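Local structure of ADP-ribosylglycohydrolase (Thermus thermophilus, 2YZV) at residues His48-Pro51 with Trp55-Asp58; Leu188-Phe193 with Gly208-Ala213; Pro200-Val205 with Gly223-Ala228. The protein belongs to the ADP-ribosylglycohydrolase family, compact and largely helical proteins, and holds two magnesium ions. All coordinates share one frame; numbering follows the deposited sequence.

Contact 1. Residues His48-Pro51 with Trp55-Asp58; sequences HRLP and WTDD. With MG (magnesium ion), chain C.
Leu50 reaches across to Thr56 with a single methyl. Its CD1 comes within 4.0 Å of Thr56 CG2, the two side chains crossing at about a right angle, and the same methyl lies against the carbonyl of the preceding residue, with Leu50 CD1 4.1 Å from Trp55 O. This light touch of one methyl is what joins the loop 48-51 to 55-58. Ala26, the last residue of helix 4-26, touches both Leu50 and Thr56.

The polar work falls to the other branch of Thr56. With OG1 set between the backbone N and the carbonyl carbon (chi1 72°), CG2 is left for Leu50 while the hydroxyl turns to the magnesium ion, at 2.1 Å from Thr56 OG1. Asp58 OD1 binds the same ion at 1.9 Å, and Asp253 supplies a third protein ligand. Asp58 OD2, the other carboxylate oxygen, is hydrogen-bonded to Thr254. Asp57 stands further off and is not bound to this ion, its OD1 3.4 Å away from the metal.

Capping adds to the load on the Thr56 hydroxyl. Thr56 is the N-cap of helix 57-72, and Asp58 N gives Thr56 OG1 a weak but nearly straight bond of 3.3 Å (170° at the hydrogen). Asp22 also hydrogen-bonds OG1; with the metal bond and the weak cap this probably holds the hydroxyl's rotation. Trp55 NE1 is hydrogen-bonded to the carbonyl O of His281.

One threonine thus caps a helix and ligates a metal, bringing N-cap Thr56 and first-turn Asp58 to the two-magnesium site of this ADP-ribosylglycohydrolase family member.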
loop_
_atom_site.group_PDB
_atom_site.type_symbol
_atom_site.label_atom_id
_atom_site.label_comp_id
_atom_site.label_asym_id
_atom_site.label_seq_id
_atom_site.Cartn_x
_atom_site.Cartn_y
_atom_site.Cartn_z
ATOM N N HIS A 48 -16.631 -9.865 5.052
ATOM C CA HIS A 48 -17.168 -9.839 3.697
ATOM C C HIS A 48 -17.245 -11.238 3.093
ATOM O O HIS A 48 -17.500 -11.389 1.897
ATOM C CB HIS A 48 -16.313 -8.934 2.810
ATOM C CG HIS A 48 -16.213 -7.527 3.308
ATOM N ND1 HIS A 48 -17.321 -6.738 3.531
ATOM C CD2 HIS A 48 -15.140 -6.772 3.642
ATOM C CE1 HIS A 48 -16.935 -5.557 3.980
ATOM N NE2 HIS A 48 -15.616 -5.551 4.057
ATOM N N ARG A 49 -17.032 -12.255 3.925
ATOM C CA ARG A 49 -17.082 -13.644 3.482
ATOM C C ARG A 49 -16.380 -13.834 2.144
ATOM O O ARG A 49 -16.932 -14.424 1.217
ATOM C CB ARG A 49 -18.539 -14.110 3.361
ATOM C CG ARG A 49 -19.034 -14.936 4.537
ATOM C CD ARG A 49 -18.102 -16.114 4.784
ATOM N NE ARG A 49 -17.670 -16.717 3.526
ATOM C CZ ARG A 49 -16.733 -17.654 3.424
ATOM N NH1 ARG A 49 -16.123 -18.109 4.511
ATOM N NH2 ARG A 49 -16.395 -18.125 2.230
ATOM N N LEU A 50 -15.151 -13.341 2.052
ATOM C CA LEU A 50 -14.390 -13.439 0.815
ATOM C C LEU A 50 -13.870 -14.830 0.482
ATOM O O LEU A 50 -13.551 -15.625 1.371
ATOM C CB LEU A 50 -13.195 -12.484 0.866
ATOM C CG LEU A 50 -13.503 -10.993 0.986
ATOM C CD1 LEU A 50 -12.208 -10.212 1.147
ATOM C CD2 LEU A 50 -14.257 -10.534 -0.249
ATOM N N PRO A 51 -13.802 -15.155 -0.819
ATOM C CA PRO A 51 -13.287 -16.468 -1.214
ATOM C C PRO A 51 -11.790 -16.393 -0.909
ATOM O O PRO A 51 -11.236 -15.296 -0.777
ATOM C CB PRO A 51 -13.536 -16.507 -2.719
ATOM C CG PRO A 51 -14.715 -15.612 -2.907
ATOM C CD PRO A 51 -14.430 -14.468 -1.961
ATOM N N TRP A 55 -9.359 -10.068 -2.584
ATOM C CA TRP A 55 -8.981 -8.864 -1.864
ATOM C C TRP A 55 -10.101 -7.827 -1.775
ATOM O O TRP A 55 -11.230 -8.077 -2.205
ATOM C CB TRP A 55 -7.725 -8.266 -2.509
ATOM C CG TRP A 55 -7.547 -8.673 -3.939
ATOM C CD1 TRP A 55 -6.764 -9.690 -4.420
ATOM C CD2 TRP A 55 -8.193 -8.094 -5.077
ATOM N NE1 TRP A 55 -6.885 -9.774 -5.788
ATOM C CE2 TRP A 55 -7.755 -8.806 -6.216
ATOM C CE3 TRP A 55 -9.102 -7.040 -5.244
ATOM C CZ2 TRP A 55 -8.197 -8.497 -7.510
ATOM C CZ3 TRP A 55 -9.542 -6.733 -6.530
ATOM C CH2 TRP A 55 -9.086 -7.462 -7.645
ATOM N N THR A 56 -9.782 -6.657 -1.227
ATOM C CA THR A 56 -10.778 -5.604 -1.027
ATOM C C THR A 56 -10.579 -4.339 -1.857
ATOM O O THR A 56 -9.989 -4.373 -2.937
ATOM C CB THR A 56 -10.814 -5.200 0.452
ATOM O OG1 THR A 56 -9.628 -4.459 0.771
ATOM C CG2 THR A 56 -10.868 -6.442 1.336
ATOM N N ASP A 57 -11.080 -3.218 -1.341
ATOM C CA ASP A 57 -10.959 -1.942 -2.036
ATOM C C ASP A 57 -9.514 -1.466 -2.131
ATOM O O ASP A 57 -9.185 -0.644 -2.988
ATOM C CB ASP A 57 -11.826 -0.871 -1.354
ATOM C CG ASP A 57 -11.452 -0.643 0.097
ATOM O OD1 ASP A 57 -10.334 -0.155 0.363
ATOM O OD2 ASP A 57 -12.285 -0.947 0.977
ATOM N N ASP A 58 -8.652 -1.981 -1.259
ATOM C CA ASP A 58 -7.242 -1.604 -1.277
ATOM C C ASP A 58 -6.666 -1.966 -2.639
ATOM O O ASP A 58 -6.138 -1.115 -3.362
ATOM C CB ASP A 58 -6.458 -2.367 -0.203
ATOM C CG ASP A 58 -6.938 -2.069 1.200
ATOM O OD1 ASP A 58 -8.143 -2.236 1.471
ATOM O OD2 ASP A 58 -6.102 -1.678 2.040
HETATM MG MG MG C . -9.761 -2.934 2.267
#

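Contact 2. Residues Leu188-Phe193 with Gly208-Ala213; sequences LALEPF and GGFWEA
Leu188 meets two aromatic rings at once, dividing its methyls between them. CD1 comes at the indole obliquely and lies 3.7 Å from Trp211 CH2, at the far end of the ring system, while Leu188 CD2 comes within 3.9 Å of Phe210 CE1. The leucine backbone joins in as well, for Leu188 O sits 3.3 Å from Phe210 CZ. Leu190 takes the neighbouring side of the phenyl tip, its CD1 4.1 Å from Phe210 CE2, the leucine and phenyl running antiparallel past one another.

The aromatic pair follows a helix end. Helix 200-209 closes in a Schellman motif, with Gly208 as the C-prime residue at positive phi (115°), Gly209 N bonded back to Arg204 O and Gly208 N to Val205 O. A type I turn from Gly209 to Glu212 follows and carries both rings. Phe210 has CG tucked over its backbone (chi1 63°), and the phenyl comes back over the indole: Phe210 CE1 stands 3.3 Å above the Trp211 ring plane, over its centre.

On the leucine side, helix 184-189 ends as Leu190 turns to positive phi. Beyond the pair, Leu190 also packs on Val170 and Leu174 of helix 162-179. Helix 221-234 is shared by both sides, with Ala233 touching Leu188 and Trp211, and Leu229 touching Phe210.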
loop_
_atom_site.group_PDB
_atom_site.type_symbol
_atom_site.label_atom_id
_atom_site.label_comp_id
_atom_site.label_asym_id
_atom_site.label_seq_id
_atom_site.Cartn_x
_atom_site.Cartn_y
_atom_site.Cartn_z
ATOM N N LEU A 188 14.598 1.464 7.527
ATOM C CA LEU A 188 14.068 1.792 8.846
ATOM C C LEU A 188 14.659 3.064 9.451
ATOM O O LEU A 188 14.020 3.709 10.276
ATOM C CB LEU A 188 14.280 0.610 9.801
ATOM C CG LEU A 188 13.600 -0.686 9.353
ATOM C CD1 LEU A 188 13.976 -1.818 10.303
ATOM C CD2 LEU A 188 12.084 -0.486 9.314
ATOM N N ALA A 189 15.867 3.438 9.034
ATOM C CA ALA A 189 16.498 4.640 9.564
ATOM C C ALA A 189 15.798 5.902 9.057
ATOM O O ALA A 189 15.860 6.948 9.702
ATOM C CB ALA A 189 17.983 4.663 9.203
ATOM N N LEU A 190 15.140 5.803 7.900
ATOM C CA LEU A 190 14.387 6.929 7.344
ATOM C C LEU A 190 15.160 8.241 7.437
ATOM O O LEU A 190 14.584 9.288 7.732
ATOM C CB LEU A 190 13.062 7.065 8.107
ATOM C CG LEU A 190 12.096 5.886 7.931
ATOM C CD1 LEU A 190 11.127 5.783 9.102
ATOM C CD2 LEU A 190 11.342 6.066 6.618
ATOM N N GLU A 191 16.457 8.176 7.157
ATOM C CA GLU A 191 17.342 9.333 7.260
ATOM C C GLU A 191 16.859 10.676 6.695
ATOM O O GLU A 191 16.942 11.696 7.374
ATOM C CB GLU A 191 18.709 8.983 6.666
ATOM C CG GLU A 191 19.791 10.006 6.959
ATOM C CD GLU A 191 21.174 9.493 6.621
ATOM O OE1 GLU A 191 21.413 9.148 5.443
ATOM O OE2 GLU A 191 22.025 9.433 7.535
ATOM N N PRO A 192 16.346 10.701 5.457
ATOM C CA PRO A 192 15.887 11.985 4.912
ATOM C C PRO A 192 14.710 12.634 5.641
ATOM O O PRO A 192 14.407 13.809 5.423
ATOM C CB PRO A 192 15.560 11.646 3.459
ATOM C CG PRO A 192 15.150 10.213 3.534
ATOM C CD PRO A 192 16.179 9.622 4.468
ATOM N N PHE A 193 14.052 11.878 6.510
ATOM C CA PHE A 193 12.907 12.395 7.249
ATOM C C PHE A 193 13.247 12.750 8.693
ATOM O O PHE A 193 12.426 13.331 9.409
ATOM C CB PHE A 193 11.768 11.375 7.197
ATOM C CG PHE A 193 11.279 11.106 5.809
ATOM C CD1 PHE A 193 10.497 12.046 5.143
ATOM C CD2 PHE A 193 11.641 9.941 5.145
ATOM C CE1 PHE A 193 10.086 11.829 3.828
ATOM C CE2 PHE A 193 11.237 9.714 3.829
ATOM C CZ PHE A 193 10.460 10.659 3.170
ATOM N N GLY A 208 11.322 6.355 15.501
ATOM C CA GLY A 208 11.384 5.089 16.214
ATOM C C GLY A 208 10.118 4.551 16.853
ATOM O O GLY A 208 10.161 3.545 17.565
ATOM N N GLY A 209 8.988 5.203 16.612
ATOM C CA GLY A 209 7.750 4.727 17.197
ATOM C C GLY A 209 7.383 3.326 16.737
ATOM O O GLY A 209 6.739 2.569 17.463
ATOM N N PHE A 210 7.816 2.967 15.534
ATOM C CA PHE A 210 7.506 1.662 14.960
ATOM C C PHE A 210 8.227 0.461 15.580
ATOM O O PHE A 210 7.878 -0.684 15.292
ATOM C CB PHE A 210 7.775 1.694 13.450
ATOM C CG PHE A 210 9.215 1.944 13.097
ATOM C CD1 PHE A 210 10.137 0.898 13.097
ATOM C CD2 PHE A 210 9.656 3.229 12.790
ATOM C CE1 PHE A 210 11.481 1.128 12.795
ATOM C CE2 PHE A 210 11.002 3.474 12.486
ATOM C CZ PHE A 210 11.917 2.416 12.489
ATOM N N TRP A 211 9.227 0.703 16.424
ATOM C CA TRP A 211 9.949 -0.415 17.033
ATOM C C TRP A 211 9.071 -1.168 18.036
ATOM O O TRP A 211 9.350 -2.323 18.377
ATOM C CB TRP A 211 11.226 0.078 17.731
ATOM C CG TRP A 211 12.266 0.687 16.808
ATOM C CD1 TRP A 211 12.745 1.966 16.852
ATOM C CD2 TRP A 211 12.992 0.025 15.761
ATOM N NE1 TRP A 211 13.726 2.141 15.904
ATOM C CE2 TRP A 211 13.900 0.966 15.221
ATOM C CE3 TRP A 211 12.971 -1.274 15.229
ATOM C CZ2 TRP A 211 14.777 0.652 14.175
ATOM C CZ3 TRP A 211 13.848 -1.587 14.184
ATOM C CH2 TRP A 211 14.738 -0.625 13.671
ATOM N N GLU A 212 8.013 -0.517 18.508
ATOM C CA GLU A 212 7.114 -1.156 19.461
ATOM C C GLU A 212 5.931 -1.775 18.733
ATOM O O GLU A 212 5.405 -1.194 17.787
ATOM C CB GLU A 212 6.599 -0.142 20.481
ATOM C CG GLU A 212 5.755 -0.775 21.567
ATOM C CD GLU A 212 6.530 -1.812 22.357
ATOM O OE1 GLU A 212 7.453 -1.417 23.100
ATOM O OE2 GLU A 212 6.222 -3.016 22.226
ATOM N N ALA A 213 5.516 -2.957 19.177
ATOM C CA ALA A 213 4.386 -3.644 18.557
ATOM C C ALA A 213 3.096 -2.875 18.816
ATOM O O ALA A 213 2.838 -2.438 19.939
ATOM C CB ALA A 213 4.265 -5.061 19.115
#

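Contact 3. Residues Pro200-Val205 with Gly223-Ala228; sequences PALRRV and GTLAAA
Val205 and Ala226 form the centre of this helix-helix contact. Their CA atoms are 5.9 Å apart, the closest CA pair of 200-205 and 223-228, and the small alanine side chain is consistent with so near an approach. Val205 has the most surface buried here. It points at the other helix and sets both methyls against one: Val205 CG2 is 3.8 Å and CG1 3.9 Å from Ala226 CB. The valine fork therefore straddles the alanine methyl, and because CG1 lies opposite the backbone N (chi1 171°) that branch also comes within 4.1 Å of Ala226 CA. The backbone beneath the valine is less firmly tied, since Val205 N makes weak bonds to both Ala201 O and Leu202 O.

Leu225 takes a second place beside this centre. Its CD2 touches Leu202 CD1 at 4.0 Å, one methyl from each leucine. The two leucines adopt nearly the same conformation, with CG trans to the backbone N in each (chi1 180° in Leu225, -172° in Leu202). Leu225 points toward the neighbouring helix, whereas Leu202 leaves its own helix more to the flank and brings only its end across. Apolar methyls thus make up the side-chain contact.

The two segments run in broadly the same direction but are staggered, the end of 200-205 meeting the middle of 223-228. Helix 162-179 packs against the leucine pair, with Glu166 on Leu202 and Val170 on Leu225. Another face of 223-228 is taken by helix 252-267, where Val255 meets Thr224 and Ala227 and Val258 meets Thr224 and Ala228. Helix 221-234 is in this way sandwiched among three other helices of an all-helical fold.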
loop_
_atom_site.group_PDB
_atom_site.type_symbol
_atom_site.label_atom_id
_atom_site.label_comp_id
_atom_site.label_asym_id
_atom_site.label_seq_id
_atom_site.Cartn_x
_atom_site.Cartn_y
_atom_site.Cartn_z
ATOM N N PRO A 200 3.427 15.943 14.048
ATOM C CA PRO A 200 3.936 15.291 15.260
ATOM C C PRO A 200 3.753 13.778 15.337
ATOM O O PRO A 200 4.646 13.065 15.799
ATOM C CB PRO A 200 3.191 16.018 16.379
ATOM C CG PRO A 200 3.047 17.389 15.834
ATOM C CD PRO A 200 2.653 17.149 14.390
ATOM N N ALA A 201 2.598 13.287 14.897
ATOM C CA ALA A 201 2.325 11.853 14.942
ATOM C C ALA A 201 3.258 11.090 14.011
ATOM O O ALA A 201 3.771 10.024 14.362
ATOM C CB ALA A 201 0.873 11.581 14.563
ATOM N N LEU A 202 3.480 11.640 12.823
ATOM C CA LEU A 202 4.353 10.992 11.858
ATOM C C LEU A 202 5.801 11.137 12.309
ATOM O O LEU A 202 6.619 10.244 12.102
ATOM C CB LEU A 202 4.158 11.608 10.470
ATOM C CG LEU A 202 4.868 10.892 9.321
ATOM C CD1 LEU A 202 4.456 9.431 9.284
ATOM C CD2 LEU A 202 4.528 11.577 8.015
ATOM N N ARG A 203 6.109 12.265 12.941
ATOM C CA ARG A 203 7.452 12.512 13.446
ATOM C C ARG A 203 7.787 11.421 14.467
ATOM O O ARG A 203 8.901 10.891 14.487
ATOM C CB ARG A 203 7.513 13.892 14.107
ATOM C CG ARG A 203 8.894 14.318 14.564
ATOM C CD ARG A 203 8.811 15.586 15.407
ATOM N NE ARG A 203 8.209 16.704 14.680
ATOM C CZ ARG A 203 8.859 17.476 13.814
ATOM N NH1 ARG A 203 10.144 17.259 13.560
ATOM N NH2 ARG A 203 8.226 18.464 13.198
ATOM N N ARG A 204 6.823 11.082 15.317
ATOM C CA ARG A 204 7.064 10.043 16.310
ATOM C C ARG A 204 7.329 8.694 15.655
ATOM O O ARG A 204 8.096 7.888 16.180
ATOM C CB ARG A 204 5.890 9.930 17.293
ATOM C CG ARG A 204 6.151 10.654 18.615
ATOM C CD ARG A 204 5.034 10.438 19.627
ATOM N NE ARG A 204 3.828 11.198 19.310
ATOM C CZ ARG A 204 3.711 12.516 19.435
ATOM N NH1 ARG A 204 4.729 13.245 19.872
ATOM N NH2 ARG A 204 2.565 13.106 19.122
ATOM N N VAL A 205 6.701 8.447 14.507
ATOM C CA VAL A 205 6.910 7.186 13.810
ATOM C C VAL A 205 8.325 7.136 13.244
ATOM O O VAL A 205 9.075 6.191 13.493
ATOM C CB VAL A 205 5.896 7.000 12.655
ATOM C CG1 VAL A 205 6.273 5.780 11.813
ATOM C CG2 VAL A 205 4.492 6.826 13.226
ATOM N N GLY A 223 -0.335 5.574 11.896
ATOM C CA GLY A 223 -0.365 4.320 12.632
ATOM C C GLY A 223 -0.268 3.106 11.728
ATOM O O GLY A 223 0.338 2.093 12.093
ATOM N N THR A 224 -0.868 3.195 10.545
ATOM C CA THR A 224 -0.824 2.086 9.600
ATOM C C THR A 224 0.610 1.917 9.117
ATOM O O THR A 224 1.126 0.801 9.035
ATOM C CB THR A 224 -1.734 2.353 8.393
ATOM O OG1 THR A 224 -3.071 2.586 8.857
ATOM C CG2 THR A 224 -1.725 1.165 7.440
ATOM N N LEU A 225 1.248 3.037 8.798
ATOM C CA LEU A 225 2.630 3.005 8.347
ATOM C C LEU A 225 3.506 2.406 9.444
ATOM O O LEU A 225 4.345 1.543 9.179
ATOM C CB LEU A 225 3.108 4.423 8.011
ATOM C CG LEU A 225 4.556 4.548 7.529
ATOM C CD1 LEU A 225 4.765 3.716 6.271
ATOM C CD2 LEU A 225 4.864 6.017 7.257
ATOM N N ALA A 226 3.296 2.848 10.680
ATOM C CA ALA A 226 4.085 2.353 11.808
ATOM C C ALA A 226 3.914 0.851 12.027
ATOM O O ALA A 226 4.868 0.157 12.380
ATOM C CB ALA A 226 3.710 3.112 13.079
ATOM N N ALA A 227 2.697 0.351 11.824
ATOM C CA ALA A 227 2.428 -1.073 12.008
ATOM C C ALA A 227 3.135 -1.891 10.936
ATOM O O ALA A 227 3.667 -2.972 11.208
ATOM C CB ALA A 227 0.921 -1.335 11.962
ATOM N N ALA A 228 3.138 -1.376 9.711
ATOM C CA ALA A 228 3.790 -2.069 8.609
ATOM C C ALA A 228 5.299 -2.074 8.834
ATOM O O ALA A 228 5.965 -3.081 8.602
ATOM C CB ALA A 228 3.456 -1.383 7.284
#

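Overall arrangement
Contacts 2 and 3 are neighbours, their centres 8 Å apart, and both draw on helix 200-209: contact 3 uses its start and middle, contact 2 its end. They touch directly where Phe210 CD2 lies 3.1 Å from Val205 O and Phe210 CB 3.5 Å from Ala226 O. Contact 1 stands apart at the magnesium site, its centre 30 Å from that of contact 2, on the opposite side of the chain's centre, and 25 Å from that of contact 3, whose nearest atoms are about 8 Å away. The side chain of Leu225 in contact 3 is about 14 Å from a magnesium ion; helix 252-267, which packs on 223-228, carries the metal ligands Asp253 and Thr254.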